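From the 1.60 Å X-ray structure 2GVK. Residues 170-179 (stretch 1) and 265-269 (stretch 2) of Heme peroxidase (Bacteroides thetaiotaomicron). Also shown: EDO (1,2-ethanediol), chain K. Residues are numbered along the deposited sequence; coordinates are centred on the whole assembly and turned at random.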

# COMPACT_ATOMS: atom_id res chain seq x y z
N TYR A 170 18.10 -14.19 -16.41
CA TYR A 170 19.49 -13.72 -16.69
C TYR A 170 20.24 -14.65 -17.64
O TYR A 170 21.08 -14.20 -18.41
CB TYR A 170 20.28 -13.55 -15.39
CG TYR A 170 19.82 -12.40 -14.60
CD1 TYR A 170 20.18 -11.11 -14.95
CD2 TYR A 170 18.96 -12.58 -13.53
CE1 TYR A 170 19.73 -10.04 -14.25
CE2 TYR A 170 18.49 -11.50 -12.82
CZ TYR A 170 18.89 -10.24 -13.17
OH TYR A 170 18.43 -9.14 -12.46
N HIS A 171 19.95 -15.94 -17.57
CA HIS A 171 20.56 -16.87 -18.45
C HIS A 171 20.27 -16.54 -19.92
O HIS A 171 21.09 -16.80 -20.79
CB HIS A 171 20.08 -18.29 -18.13
CG HIS A 171 20.49 -19.31 -19.13
ND1 HIS A 171 21.80 -19.73 -19.27
CD2 HIS A 171 19.78 -19.98 -20.07
CE1 HIS A 171 21.87 -20.62 -20.24
NE2 HIS A 171 20.65 -20.79 -20.75
N PHE A 172 19.10 -15.98 -20.17
CA PHE A 172 18.66 -15.70 -21.53
C PHE A 172 18.90 -14.27 -21.97
O PHE A 172 18.91 -13.98 -23.16
CB PHE A 172 17.17 -16.01 -21.67
CG PHE A 172 16.85 -17.45 -21.48
CD1 PHE A 172 17.02 -18.34 -22.52
CD2 PHE A 172 16.49 -17.93 -20.23
CE1 PHE A 172 16.77 -19.68 -22.34
CE2 PHE A 172 16.25 -19.26 -20.04
CZ PHE A 172 16.37 -20.14 -21.09
N ALA A 173 19.14 -13.38 -21.01
CA ALA A 173 19.32 -11.97 -21.31
C ALA A 173 20.77 -11.53 -21.30
O ALA A 173 21.10 -10.47 -21.85
CB ALA A 173 18.51 -11.12 -20.31
N VAL A 174 21.64 -12.30 -20.65
CA VAL A 174 22.99 -11.85 -20.37
C VAL A 174 24.07 -12.68 -21.09
O VAL A 174 24.07 -13.89 -21.05
CB VAL A 174 23.28 -11.86 -18.83
CG1 VAL A 174 24.69 -11.36 -18.53
CG2 VAL A 174 22.26 -11.01 -18.08
N ILE A 175 24.99 -11.98 -21.76
CA ILE A 175 26.15 -12.60 -22.39
C ILE A 175 26.99 -13.35 -21.38
O ILE A 175 27.29 -12.83 -20.28
CB ILE A 175 27.03 -11.53 -23.06
CG1 ILE A 175 26.26 -10.81 -24.17
CG2 ILE A 175 28.32 -12.16 -23.64
CD1 ILE A 175 26.96 -9.54 -24.69
N GLY A 176 27.37 -14.58 -21.73
CA GLY A 176 28.22 -15.40 -20.88
C GLY A 176 29.63 -15.60 -21.44
O GLY A 176 30.15 -14.77 -22.20
N GLU A 177 30.22 -16.71 -21.08
CA GLU A 177 31.62 -16.92 -21.37
C GLU A 177 31.91 -17.21 -22.87
O GLU A 177 33.07 -17.20 -23.28
CB GLU A 177 32.18 -18.01 -20.46
CG GLU A 177 32.25 -17.53 -18.97
CD GLU A 177 33.13 -16.25 -18.78
OE1 GLU A 177 34.37 -16.36 -18.88
OE2 GLU A 177 32.57 -15.16 -18.50
N GLU A 178 30.85 -17.36 -23.67
CA GLU A 178 30.99 -17.47 -25.13
C GLU A 178 31.56 -16.16 -25.76
O GLU A 178 32.01 -16.16 -26.90
CB GLU A 178 29.64 -17.82 -25.78
CG GLU A 178 28.59 -16.67 -25.78
CD GLU A 178 27.82 -16.53 -24.46
OE1 GLU A 178 28.10 -17.30 -23.51
OE2 GLU A 178 26.89 -15.66 -24.39
N ASP A 179 31.46 -15.05 -25.02
CA ASP A 179 32.10 -13.79 -25.40
C ASP A 179 32.62 -13.13 -24.11
O ASP A 179 32.10 -12.12 -23.66
CB ASP A 179 31.09 -12.89 -26.14
CG ASP A 179 31.76 -11.67 -26.85
OD1 ASP A 179 33.01 -11.53 -26.81
OD2 ASP A 179 31.02 -10.88 -27.47
N GLY A 265 13.53 -5.98 -26.39
CA GLY A 265 13.93 -7.35 -26.11
C GLY A 265 15.40 -7.43 -25.78
O GLY A 265 16.25 -6.98 -26.57
N TYR A 266 15.69 -7.91 -24.58
CA TYR A 266 17.05 -8.13 -24.11
C TYR A 266 17.46 -9.58 -24.33
O TYR A 266 16.71 -10.54 -23.97
CB TYR A 266 17.16 -7.81 -22.62
CG TYR A 266 16.97 -6.36 -22.26
CD1 TYR A 266 18.05 -5.49 -22.22
CD2 TYR A 266 15.73 -5.86 -21.91
CE1 TYR A 266 17.91 -4.17 -21.87
CE2 TYR A 266 15.56 -4.50 -21.55
CZ TYR A 266 16.67 -3.67 -21.51
OH TYR A 266 16.54 -2.34 -21.13
N ALA A 267 18.67 -9.79 -24.87
CA ALA A 267 19.13 -11.15 -25.23
C ALA A 267 20.59 -11.35 -24.96
O ALA A 267 21.42 -10.47 -25.25
CB ALA A 267 18.86 -11.42 -26.67
N SER A 268 20.92 -12.56 -24.51
CA SER A 268 22.31 -13.00 -24.37
C SER A 268 23.00 -13.08 -25.75
O SER A 268 24.22 -13.00 -25.85
CB SER A 268 22.36 -14.37 -23.68
OG SER A 268 21.71 -15.36 -24.47
N THR A 269 22.21 -13.35 -26.78
CA THR A 269 22.69 -13.39 -28.15
C THR A 269 21.66 -12.78 -29.09
O THR A 269 20.50 -13.22 -29.13
CB THR A 269 23.05 -14.86 -28.61
OG1 THR A 269 23.36 -14.88 -30.01
CG2 THR A 269 21.91 -15.84 -28.35
C1 EDO K . 20.09 -19.06 -24.99
O1 EDO K . 21.16 -19.04 -25.96
C2 EDO K . 20.66 -19.15 -23.58
O2 EDO K . 21.30 -17.92 -23.24
O HOH W 1 19.17 -15.11 -25.84
O HOH W 2 26.58 -14.13 -26.55
O HOH W 3 24.48 -16.70 -24.77

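This is a small, largely backbone-mediated contact in which the C-terminal end of a helix meets the end of a strand, joined by one direct hydrogen bond and a set of bridging waters around Ser268. The helix runs through Ala173, and Val174 is the first residue to leave helical phi/psi. Near such an end, carbonyls lack the amides that a further turn would supply, and Phe172 O finds a substitute across the gap: Ser268 N donates to it at 2.8 Å, with an N-H...O angle of 157°. Phe172 O also receives a CA-H...O contact from Ala267 CA at 3.5 Å.

The main chains come close at two alanines. Ala173 CA and Ala267 CA lie 4.0 Å apart, and both CA-to-CB bonds point away from the opposing stretch. Ala173 CB nevertheless touches Tyr266 CB at 4.3 Å, a modest apolar contact; the tyrosine's end leads away, and its hydroxyl is hydrogen-bonded elsewhere in the structure.

Ser268 is the most heavily covered residue. Its compact side chain fits beside the loop, with CB 3.2 Å from Val174 O, while Ile175 CG1 packs 3.4 Å from Ser268 O. Water 1 links Ser268 OG to Phe172 O, 2.9 Å from each. Glu178 reaches the serine through solvent: OE2 accepts from water 2 and water 3, both at 2.7 Å; water 2 also donates to Ser268 O at 2.7 Å, and water 3 bonds Ser268 OG at 3.1 Å. A carboxylate suits this place because one carboxylate oxygen can accept several hydrogen bonds, and Gly176 N donates to Glu178 OE2 at 2.9 Å. Finally, 1,2-ethanediol, probably from the crystallisation liquor, donates from O2 to His171 O at 2.7 Å, with its O2 also 2.9 Å from Ser268 OG.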